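Local coordinates for molybdopterin biosynthesis protein MoaB (Sulfolobus tokodaii, PDB 3IWT), which probably takes part in molybdenum cofactor biosynthesis, binding molybdopterin or a precursor of it through a MogA/MoaB-type domain, at residues 23-28 / 62-67; 99-104 / 134-139; 83-88 / 145-150; 18-23 / 57-62. All coordinates share one frame; numbering follows the deposited sequence. Where two conformers were deposited one is given.

Contact 1: 23-28 / 62-67; sequences ISTSRY and VPDDKI
Two parallel strands end side by side here, I23 bridged to V62, and the last backbone-to-backbone bond between them runs from S24 N to V62 O at 2.8 Å, nearly along the C=O axis. Beyond it both chains leave the sheet: the first turns at once into helix 25-32, and the second passes through P63 and D64 before helix 66-77. I23 and V62 lie alongside each other on one face of the sheet, CG1 of I23 4.0 Å from CG2 of V62, and I69 and A72 of helix 66-77 pack on them. Y28 has CG anti to its backbone N (chi1 179°), which lays the ring along P63; CD of P63 sits 3.5 Å from the ring centroid, 11° off the normal, a CH-pi contact over the face. These are the C-terminal strand ends of a Rossmann-like alpha/beta sheet, the edge where this fold class commonly carries its binding sites. S24 is the N-cap of helix 25-32, its OG accepting a weak bond from R27 N. A firmer bond reaches S24 OG from R27 NH1 at 3.0 Å, within the guanidinium plane. R27 itself is also salt-bridged to E40. T25 OG1, anti to its own carbonyl carbon, takes the N-H of D64 almost straight, at 3.0 Å and 176°; D64 is the centre of an inverse gamma turn. Three waters finish the polar side: one joins I23 O to D64 OD1, while OD2 of D64 receives two, one also bonded to T25 OG1 and the other accepting from T25 N.

Contact 2: 99-104 / 134-139; sequences TVETIR and LTKASA
The guanidinium of R104 carries CG1 of V100 over the centre of one face, 3.3 Å above the plane, while a water lies in plane at its edge. That water accepts from R104 NH1 at 2.8 Å and donates to S138 OG at 2.7 Å, linking two groups that do not bond directly. The strongest partner of the arginine is a salt bridge from NH2 to E112 of the third subunit, so the guanidinium faces a subunit interface. S138 OG, anti to its own carbonyl carbon (chi1 -63°), donates back to K136 O over 2.6 Å, arriving from above the carbonyl plane. V100, one helical turn before R104, packs between the R104 guanidinium and the 136-138 backbone: its CG2 meets K136 O at 3.3 Å and its CG1 touches S138 OG. At the outer end, K136 runs out from its backbone and bends at chi3 (-78°), whereas E101 bends at chi2 (68°); the two chains cross at about a right angle. Their salt bridge is very short, 2.5 Å from K136 NZ to E101 OE2, with the ammonium above the carboxylate plane rather than within it. Such closeness would be expected to favour the charged form of both groups. In the 134-139 segment, T135 OG1 accepts from A137 N at 3.2 Å, an ST turn that shapes the approach to the strand. The contact thus ties the short helix 99-103 to the lead-in of strand 138-142: I103 and T102 pack on helix 66-77, S138 pairs with L149 of strand 145-150, and A137 and A139 lean on helix 112-123.

Contact 3: 83-88 / 145-150; sequences DVIIST and KIVYLL
Strands 84-88 and 145-150 run parallel, 4.7 Å apart at closest approach and 9° from exact alignment, paired residue for residue from V84 with I146 to T88 with L150. They are central neighbours in the mixed sheet of the MogA/MoaB alpha/beta fold, covered by helices on both faces. Five backbone bonds join them, the straightest from S87 N to Y148 O at 2.9 Å and 169°. On one face V84 and Y148 pack on helix 154-176, and I86 on I45 of helix 40-51. CG1 of V84, anti to the backbone N, meets the edge of the Y148 ring in plane, 3.8 Å from CD2. The ring also meets F114 edge-to-face, and its hydroxyl bonds to Y133 of the fourth subunit. I86 and L150 cross obliquely in tight packing, CG2 of I86 only 3.5 Å from CD1 of L150. The other face, with I85, S87, V147 and L149, lies against helix 66-77, where F73 touches the last three. At the N-terminal end, D83 is salt-bridged to R177 and also takes N17 N, while K145 NZ binds V82 O. S87 OG takes the crowded position between backbone N and carbonyl carbon (chi1 67°), 3.3 Å from L149 CD2, and donates to a water that in turn donates to L150 O.

Contact 4: 18-23 / 57-62; sequences FYVITI and IGYSLV
CG2 of I21 and CG2 of V62 meet at 4.2 Å in the apolar centre, on the face where helix 66-77 packs through F73 and A72. On the other face CG2 of T22 lies alongside CD1 of L61, 3.6 Å away, and V20 crosses the Y59 ring obliquely. Y19 has CG anti to its backbone N (chi1 -165°), which swings its ring across the neighbouring strand: G58 CA lies over the face, 4.0 Å from the centroid in a CH-pi contact, and S60 OG is in plane at the edge. The two strands are parallel, 8° apart, and joined by five backbone bonds, of which T22 N to S60 O is the shortest at 2.8 Å. Farther out, a water connects Y19 OH and S60 OG. T22 OG1 comes to the Y59 edge, 3.4 Å from CE1, and both T22 OG1 and Y59 OH bond to D39, while K46 makes a cation-pi contact with the Y59 ring. Linked through helices 25-32 and 40-51, the strands form a beta-alpha-beta crossover of the alpha/beta fold; 55-62 is outermost on this side within the chain, 17-23 pairs next with 84-88, and helix 40-51 covers F18 and V20.

All four contacts reach one mixed sheet, ordered 55-62, 17-23, 84-88, 145-150, 138-142, 109-110; contact 4 lies at one side, contact 3 in the middle and contact 2 near the other side. Contacts 3 and 4, with centres about 9 Å apart, join where I21 N pairs with I86 O. Contact 1 continues contact 4 beyond the strand ends, sharing I23 and V62, with centres about 12 Å apart. Contact 2 is nested in the chain loop closed by contact 3; contacts 1 and 4 come earlier and interleave. I23 CD1 touches T99 OG1, so contacts 1 and 2 meet near the C-terminal strand ends, within the probable molybdopterin-binding domain.

Contact 1: 23-28 / 62-67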
# COMPACT_ATOMS: atom_id res chain seq x y z
N ILE A 23 -25.94 -1.81 9.59
CA ILE A 23 -24.85 -2.09 10.52
C ILE A 23 -25.07 -1.22 11.77
O ILE A 23 -24.81 -0.01 11.77
CB ILE A 23 -23.47 -1.83 9.88
CG1 ILE A 23 -23.35 -2.62 8.57
CG2 ILE A 23 -22.37 -2.20 10.83
CD1 ILE A 23 -22.11 -2.31 7.74
N SER A 24 -25.61 -1.85 12.82
CA SER A 24 -26.02 -1.16 14.06
C SER A 24 -25.99 -2.13 15.23
O SER A 24 -26.81 -3.06 15.30
CB SER A 24 -27.43 -0.59 13.92
OG SER A 24 -27.89 -0.03 15.16
N THR A 25 -25.08 -1.90 16.17
CA THR A 25 -24.94 -2.77 17.33
C THR A 25 -26.20 -2.69 18.22
O THR A 25 -26.74 -3.73 18.60
CB THR A 25 -23.66 -2.44 18.12
OG1 THR A 25 -22.52 -2.67 17.28
CG2 THR A 25 -23.53 -3.30 19.38
N SER A 26 -26.68 -1.48 18.49
CA SER A 26 -27.87 -1.32 19.35
C SER A 26 -29.06 -2.09 18.79
O SER A 26 -29.70 -2.85 19.51
CB SER A 26 -28.23 0.15 19.55
OG SER A 26 -28.49 0.81 18.32
N ARG A 27 -29.33 -1.91 17.50
CA ARG A 27 -30.45 -2.60 16.86
C ARG A 27 -30.24 -4.12 16.81
O ARG A 27 -31.18 -4.88 17.04
CB ARG A 27 -30.73 -2.00 15.48
CG ARG A 27 -31.20 -0.56 15.56
CD ARG A 27 -31.38 0.09 14.20
NE ARG A 27 -31.78 1.49 14.31
CZ ARG A 27 -30.95 2.50 14.59
NH1 ARG A 27 -29.66 2.30 14.78
NH2 ARG A 27 -31.42 3.73 14.66
N TYR A 28 -29.00 -4.55 16.55
CA TYR A 28 -28.71 -5.98 16.51
C TYR A 28 -28.96 -6.63 17.87
O TYR A 28 -29.56 -7.69 17.95
CB TYR A 28 -27.27 -6.24 16.07
CG TYR A 28 -26.88 -7.70 16.02
CD1 TYR A 28 -27.29 -8.51 14.98
CD2 TYR A 28 -26.09 -8.26 17.02
CE1 TYR A 28 -26.91 -9.85 14.91
CE2 TYR A 28 -25.72 -9.61 16.97
CZ TYR A 28 -26.14 -10.39 15.92
OH TYR A 28 -25.79 -11.72 15.85
N VAL A 62 -26.72 -6.41 11.19
CA VAL A 62 -25.52 -6.91 11.87
C VAL A 62 -24.96 -5.82 12.79
O VAL A 62 -25.22 -4.63 12.55
CB VAL A 62 -24.44 -7.40 10.86
CG1 VAL A 62 -24.94 -8.68 10.12
CG2 VAL A 62 -24.02 -6.30 9.88
N PRO A 63 -24.19 -6.20 13.82
CA PRO A 63 -23.51 -5.22 14.66
C PRO A 63 -22.16 -4.79 14.07
O PRO A 63 -21.77 -5.28 12.99
CB PRO A 63 -23.30 -6.00 15.96
CG PRO A 63 -22.99 -7.36 15.50
CD PRO A 63 -23.84 -7.57 14.24
N ASP A 64 -21.43 -3.92 14.78
CA ASP A 64 -20.07 -3.51 14.40
C ASP A 64 -19.04 -4.60 14.73
O ASP A 64 -18.19 -4.43 15.61
CB ASP A 64 -19.65 -2.22 15.14
CG ASP A 64 -20.51 -1.03 14.78
OD1 ASP A 64 -20.87 -0.86 13.60
OD2 ASP A 64 -20.78 -0.23 15.71
N ASP A 65 -19.11 -5.70 14.00
CA ASP A 65 -18.24 -6.85 14.24
C ASP A 65 -17.74 -7.29 12.89
O ASP A 65 -18.55 -7.49 11.97
CB ASP A 65 -19.01 -7.98 14.92
CG ASP A 65 -18.18 -9.25 15.04
OD1 ASP A 65 -17.36 -9.34 15.95
OD2 ASP A 65 -18.31 -10.16 14.21
N LYS A 66 -16.41 -7.40 12.76
CA LYS A 66 -15.76 -7.64 11.46
C LYS A 66 -16.32 -8.88 10.77
O LYS A 66 -16.72 -8.83 9.62
CB LYS A 66 -14.23 -7.73 11.64
CG LYS A 66 -13.46 -8.14 10.39
CD LYS A 66 -11.94 -7.99 10.51
CE LYS A 66 -11.25 -8.51 9.23
NZ LYS A 66 -9.77 -8.26 9.23
N ILE A 67 -16.32 -10.00 11.49
CA ILE A 67 -16.76 -11.28 10.92
C ILE A 67 -18.23 -11.24 10.52
O ILE A 67 -18.59 -11.71 9.45
CB ILE A 67 -16.54 -12.47 11.90
CG1 ILE A 67 -15.06 -12.66 12.20
CG2 ILE A 67 -17.10 -13.77 11.31
CD1 ILE A 67 -14.23 -12.97 11.01
O HOH W 1 -22.72 1.12 13.00
O HOH W 2 -20.52 -1.07 18.22
O HOH W 3 -23.41 0.51 15.98

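Contact 2: 99-104 / 134-139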
# COMPACT_ATOMS: atom_id res chain seq x y z
N THR A 99 -16.82 -0.40 9.18
CA THR A 99 -17.44 -0.87 7.94
C THR A 99 -16.50 -0.69 6.73
O THR A 99 -16.28 -1.63 5.95
CB THR A 99 -18.75 -0.12 7.67
OG1 THR A 99 -19.68 -0.34 8.75
CG2 THR A 99 -19.37 -0.57 6.34
N VAL A 100 -15.92 0.50 6.61
CA VAL A 100 -15.05 0.84 5.47
C VAL A 100 -13.75 0.04 5.50
O VAL A 100 -13.31 -0.48 4.49
CB VAL A 100 -14.77 2.38 5.40
CG1 VAL A 100 -13.81 2.70 4.26
CG2 VAL A 100 -16.12 3.13 5.21
N GLU A 101 -13.18 -0.09 6.67
CA GLU A 101 -11.94 -0.80 6.85
C GLU A 101 -12.14 -2.30 6.62
O GLU A 101 -11.21 -3.02 6.24
CB GLU A 101 -11.43 -0.59 8.27
CG GLU A 101 -11.00 0.85 8.57
CD GLU A 101 -12.15 1.85 8.61
OE1 GLU A 101 -13.29 1.52 9.09
OE2 GLU A 101 -11.90 2.99 8.14
N THR A 102 -13.35 -2.79 6.87
CA THR A 102 -13.68 -4.18 6.65
C THR A 102 -13.95 -4.48 5.16
O THR A 102 -13.44 -5.46 4.61
CB THR A 102 -14.89 -4.60 7.52
OG1 THR A 102 -14.56 -4.39 8.90
CG2 THR A 102 -15.26 -6.05 7.28
N ILE A 103 -14.78 -3.66 4.50
CA ILE A 103 -15.27 -3.99 3.17
C ILE A 103 -14.49 -3.40 2.01
O ILE A 103 -14.38 -4.02 0.94
CB ILE A 103 -16.79 -3.65 3.06
CG1 ILE A 103 -17.56 -4.46 4.11
CG2 ILE A 103 -17.34 -3.86 1.63
CD1 ILE A 103 -17.47 -5.98 3.99
N ARG A 104 -13.95 -2.19 2.19
CA ARG A 104 -13.35 -1.48 1.08
C ARG A 104 -12.21 -2.26 0.48
O ARG A 104 -11.99 -2.21 -0.73
CB ARG A 104 -12.89 -0.05 1.51
CG ARG A 104 -12.37 0.80 0.38
CD ARG A 104 -12.23 2.25 0.83
NE ARG A 104 -11.28 2.31 1.92
CZ ARG A 104 -11.03 3.44 2.59
NH1 ARG A 104 -11.65 4.55 2.29
NH2 ARG A 104 -10.14 3.44 3.56
N LEU A 134 -15.93 14.24 8.35
CA LEU A 134 -15.99 13.15 9.33
C LEU A 134 -16.72 11.87 8.86
O LEU A 134 -17.03 10.99 9.68
CB LEU A 134 -16.59 13.72 10.62
CG LEU A 134 -15.71 14.80 11.28
CD1 LEU A 134 -16.29 15.18 12.63
CD2 LEU A 134 -14.26 14.34 11.42
N THR A 135 -16.95 11.75 7.55
CA THR A 135 -17.45 10.48 6.96
C THR A 135 -16.46 9.88 5.96
O THR A 135 -15.71 10.61 5.31
CB THR A 135 -18.82 10.66 6.29
OG1 THR A 135 -19.33 9.38 5.86
CG2 THR A 135 -18.77 11.66 5.11
N LYS A 136 -16.48 8.55 5.88
CA LYS A 136 -15.70 7.77 4.92
C LYS A 136 -16.59 6.93 4.00
O LYS A 136 -16.14 5.92 3.43
CB LYS A 136 -14.72 6.88 5.65
CG LYS A 136 -13.74 7.58 6.51
CD LYS A 136 -12.78 6.58 7.20
CE LYS A 136 -13.45 5.89 8.40
NZ LYS A 136 -12.40 5.18 9.18
N ALA A 137 -17.86 7.33 3.87
CA ALA A 137 -18.78 6.70 2.93
C ALA A 137 -18.05 6.46 1.61
O ALA A 137 -17.31 7.31 1.13
CB ALA A 137 -20.04 7.56 2.74
N SER A 138 -18.22 5.24 1.07
CA SER A 138 -17.40 4.74 -0.04
C SER A 138 -18.25 3.87 -0.96
O SER A 138 -19.34 3.43 -0.58
CB SER A 138 -16.24 3.91 0.50
OG SER A 138 -15.35 4.68 1.29
N ALA A 139 -17.76 3.65 -2.18
CA ALA A 139 -18.40 2.77 -3.17
C ALA A 139 -17.31 1.98 -3.92
O ALA A 139 -16.14 2.39 -3.98
CB ALA A 139 -19.30 3.59 -4.17
O HOH W 4 -13.17 5.93 0.44

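Contact 3: 83-88 / 145-150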
# COMPACT_ATOMS: atom_id res chain seq x y z
N ASP A 83 -27.85 -6.99 -7.89
CA ASP A 83 -27.06 -6.05 -8.71
C ASP A 83 -26.23 -5.07 -7.88
O ASP A 83 -25.09 -4.73 -8.23
CB ASP A 83 -27.97 -5.26 -9.66
CG ASP A 83 -28.76 -6.15 -10.58
OD1 ASP A 83 -28.14 -7.03 -11.21
OD2 ASP A 83 -30.00 -5.99 -10.69
N VAL A 84 -26.82 -4.61 -6.78
CA VAL A 84 -26.22 -3.56 -5.96
C VAL A 84 -26.47 -3.91 -4.49
O VAL A 84 -27.58 -4.36 -4.11
CB VAL A 84 -26.86 -2.17 -6.25
CG1 VAL A 84 -26.17 -1.05 -5.43
CG2 VAL A 84 -26.88 -1.83 -7.75
N ILE A 85 -25.46 -3.67 -3.67
CA ILE A 85 -25.53 -3.80 -2.22
C ILE A 85 -25.36 -2.40 -1.64
O ILE A 85 -24.40 -1.70 -1.99
CB ILE A 85 -24.43 -4.72 -1.66
CG1 ILE A 85 -24.55 -6.14 -2.25
CG2 ILE A 85 -24.49 -4.75 -0.10
CD1 ILE A 85 -23.31 -7.06 -2.05
N ILE A 86 -26.25 -2.03 -0.73
CA ILE A 86 -26.16 -0.77 -0.00
C ILE A 86 -26.17 -1.06 1.49
O ILE A 86 -27.07 -1.74 2.02
CB ILE A 86 -27.30 0.20 -0.36
CG1 ILE A 86 -27.36 0.48 -1.87
CG2 ILE A 86 -27.16 1.54 0.45
CD1 ILE A 86 -28.50 1.45 -2.29
N SER A 87 -25.15 -0.56 2.19
CA SER A 87 -25.14 -0.67 3.64
C SER A 87 -25.30 0.69 4.27
O SER A 87 -24.88 1.72 3.69
CB SER A 87 -23.88 -1.37 4.16
OG SER A 87 -22.70 -0.60 3.92
N THR A 88 -25.86 0.71 5.47
CA THR A 88 -25.94 1.92 6.26
C THR A 88 -25.37 1.66 7.65
O THR A 88 -25.82 0.75 8.33
CB THR A 88 -27.40 2.44 6.39
OG1 THR A 88 -27.47 3.52 7.34
CG2 THR A 88 -28.40 1.34 6.78
N LYS A 145 -21.10 -6.53 -9.56
CA LYS A 145 -21.98 -5.88 -8.59
C LYS A 145 -21.37 -4.57 -8.04
O LYS A 145 -20.17 -4.44 -7.92
CB LYS A 145 -22.25 -6.83 -7.44
CG LYS A 145 -22.82 -8.22 -7.91
CD LYS A 145 -23.39 -8.99 -6.75
CE LYS A 145 -23.60 -10.46 -7.07
NZ LYS A 145 -24.56 -10.71 -8.20
N ILE A 146 -22.24 -3.62 -7.72
CA ILE A 146 -21.83 -2.34 -7.16
C ILE A 146 -22.13 -2.39 -5.65
O ILE A 146 -23.10 -3.01 -5.21
CB ILE A 146 -22.61 -1.17 -7.80
CG1 ILE A 146 -22.56 -1.24 -9.34
CG2 ILE A 146 -22.10 0.19 -7.27
CD1 ILE A 146 -21.15 -1.47 -9.94
N VAL A 147 -21.28 -1.75 -4.87
CA VAL A 147 -21.45 -1.72 -3.43
C VAL A 147 -21.33 -0.28 -2.96
O VAL A 147 -20.37 0.40 -3.32
CB VAL A 147 -20.39 -2.58 -2.71
CG1 VAL A 147 -20.55 -2.47 -1.19
CG2 VAL A 147 -20.41 -4.08 -3.21
N TYR A 148 -22.31 0.18 -2.16
CA TYR A 148 -22.28 1.51 -1.56
C TYR A 148 -22.28 1.34 -0.05
O TYR A 148 -23.17 0.69 0.51
CB TYR A 148 -23.47 2.36 -1.98
CG TYR A 148 -23.52 2.76 -3.45
CD1 TYR A 148 -22.86 3.88 -3.91
CD2 TYR A 148 -24.29 2.02 -4.37
CE1 TYR A 148 -22.93 4.25 -5.26
CE2 TYR A 148 -24.35 2.37 -5.71
CZ TYR A 148 -23.70 3.51 -6.15
OH TYR A 148 -23.78 3.86 -7.49
N LEU A 149 -21.28 1.92 0.60
CA LEU A 149 -21.16 1.92 2.04
C LEU A 149 -21.53 3.29 2.57
O LEU A 149 -20.75 4.24 2.47
CB LEU A 149 -19.73 1.56 2.47
CG LEU A 149 -19.07 0.32 1.87
CD1 LEU A 149 -17.60 0.18 2.39
CD2 LEU A 149 -19.92 -0.96 2.14
N LEU A 150 -22.74 3.40 3.12
CA LEU A 150 -23.29 4.69 3.53
C LEU A 150 -23.25 4.92 5.04
O LEU A 150 -23.22 3.97 5.81
CB LEU A 150 -24.72 4.83 3.03
CG LEU A 150 -24.96 4.62 1.52
CD1 LEU A 150 -26.49 4.86 1.14
CD2 LEU A 150 -23.97 5.52 0.67
O HOH W 5 -22.28 1.30 5.72

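Contact 4: 18-23 / 57-62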
# COMPACT_ATOMS: atom_id res chain seq x y z
N PHE A 18 -31.58 -4.85 -5.41
CA PHE A 18 -30.76 -4.29 -4.33
C PHE A 18 -30.84 -5.19 -3.11
O PHE A 18 -31.90 -5.75 -2.82
CB PHE A 18 -31.25 -2.89 -3.95
CG PHE A 18 -30.91 -1.83 -4.96
CD1 PHE A 18 -31.60 -1.77 -6.15
CD2 PHE A 18 -29.88 -0.91 -4.73
CE1 PHE A 18 -31.32 -0.80 -7.09
CE2 PHE A 18 -29.59 0.08 -5.67
CZ PHE A 18 -30.30 0.11 -6.87
N TYR A 19 -29.72 -5.31 -2.40
CA TYR A 19 -29.66 -5.95 -1.10
C TYR A 19 -29.24 -4.89 -0.07
O TYR A 19 -28.25 -4.17 -0.28
CB TYR A 19 -28.64 -7.08 -1.12
CG TYR A 19 -28.73 -8.04 0.03
CD1 TYR A 19 -29.15 -9.35 -0.18
CD2 TYR A 19 -28.36 -7.67 1.31
CE1 TYR A 19 -29.18 -10.27 0.85
CE2 TYR A 19 -28.44 -8.56 2.36
CZ TYR A 19 -28.84 -9.87 2.12
OH TYR A 19 -28.87 -10.77 3.14
N VAL A 20 -29.97 -4.81 1.04
CA VAL A 20 -29.78 -3.72 2.00
C VAL A 20 -29.20 -4.29 3.30
O VAL A 20 -29.74 -5.25 3.84
CB VAL A 20 -31.08 -2.95 2.30
CG1 VAL A 20 -30.84 -1.81 3.31
CG2 VAL A 20 -31.68 -2.39 1.01
N ILE A 21 -28.14 -3.69 3.81
CA ILE A 21 -27.50 -4.17 5.04
C ILE A 21 -27.44 -3.06 6.07
O ILE A 21 -26.86 -1.98 5.83
CB ILE A 21 -26.09 -4.73 4.78
CG1 ILE A 21 -26.11 -5.84 3.73
CG2 ILE A 21 -25.43 -5.24 6.11
CD1 ILE A 21 -24.69 -6.33 3.33
N THR A 22 -28.01 -3.29 7.24
CA THR A 22 -27.95 -2.28 8.30
C THR A 22 -26.89 -2.71 9.30
O THR A 22 -26.92 -3.84 9.77
CB THR A 22 -29.33 -2.08 8.97
OG1 THR A 22 -30.20 -1.50 8.00
CG2 THR A 22 -29.23 -1.15 10.20
N ILE A 23 -25.94 -1.81 9.59
CA ILE A 23 -24.85 -2.09 10.52
C ILE A 23 -25.07 -1.22 11.77
O ILE A 23 -24.81 -0.01 11.77
CB ILE A 23 -23.47 -1.83 9.88
CG1 ILE A 23 -23.35 -2.62 8.57
CG2 ILE A 23 -22.37 -2.20 10.83
CD1 ILE A 23 -22.11 -2.31 7.74
N ILE A 57 -34.24 -7.39 -2.88
CA ILE A 57 -34.29 -8.83 -2.84
C ILE A 57 -33.69 -9.44 -1.59
O ILE A 57 -33.79 -10.64 -1.41
CB ILE A 57 -33.81 -9.48 -4.15
CG1 ILE A 57 -32.35 -9.20 -4.45
CG2 ILE A 57 -34.78 -9.06 -5.30
CD1 ILE A 57 -31.84 -10.20 -5.49
N GLY A 58 -33.12 -8.63 -0.70
CA GLY A 58 -32.73 -9.14 0.60
C GLY A 58 -32.32 -8.05 1.56
O GLY A 58 -32.12 -6.90 1.15
N TYR A 59 -32.24 -8.41 2.83
CA TYR A 59 -31.92 -7.47 3.91
C TYR A 59 -31.30 -8.21 5.07
O TYR A 59 -31.69 -9.34 5.37
CB TYR A 59 -33.19 -6.76 4.38
CG TYR A 59 -33.06 -5.97 5.69
CD1 TYR A 59 -32.39 -4.75 5.74
CD2 TYR A 59 -33.67 -6.43 6.86
CE1 TYR A 59 -32.28 -4.02 6.93
CE2 TYR A 59 -33.58 -5.70 8.06
CZ TYR A 59 -32.88 -4.51 8.09
OH TYR A 59 -32.82 -3.80 9.28
N SER A 60 -30.33 -7.58 5.72
CA SER A 60 -29.76 -8.14 6.93
C SER A 60 -29.35 -7.04 7.91
O SER A 60 -29.11 -5.89 7.51
CB SER A 60 -28.58 -9.05 6.61
OG SER A 60 -27.55 -8.33 5.98
N LEU A 61 -29.30 -7.40 9.18
CA LEU A 61 -28.93 -6.49 10.24
C LEU A 61 -27.82 -7.14 11.03
O LEU A 61 -27.95 -8.28 11.47
CB LEU A 61 -30.14 -6.17 11.12
CG LEU A 61 -29.91 -5.49 12.47
CD1 LEU A 61 -29.31 -4.14 12.27
CD2 LEU A 61 -31.21 -5.41 13.29
N VAL A 62 -26.72 -6.41 11.19
CA VAL A 62 -25.52 -6.91 11.87
C VAL A 62 -24.96 -5.82 12.79
O VAL A 62 -25.22 -4.63 12.55
CB VAL A 62 -24.44 -7.40 10.86
CG1 VAL A 62 -24.94 -8.68 10.12
CG2 VAL A 62 -24.02 -6.30 9.88
O HOH W 6 -26.58 -10.48 4.32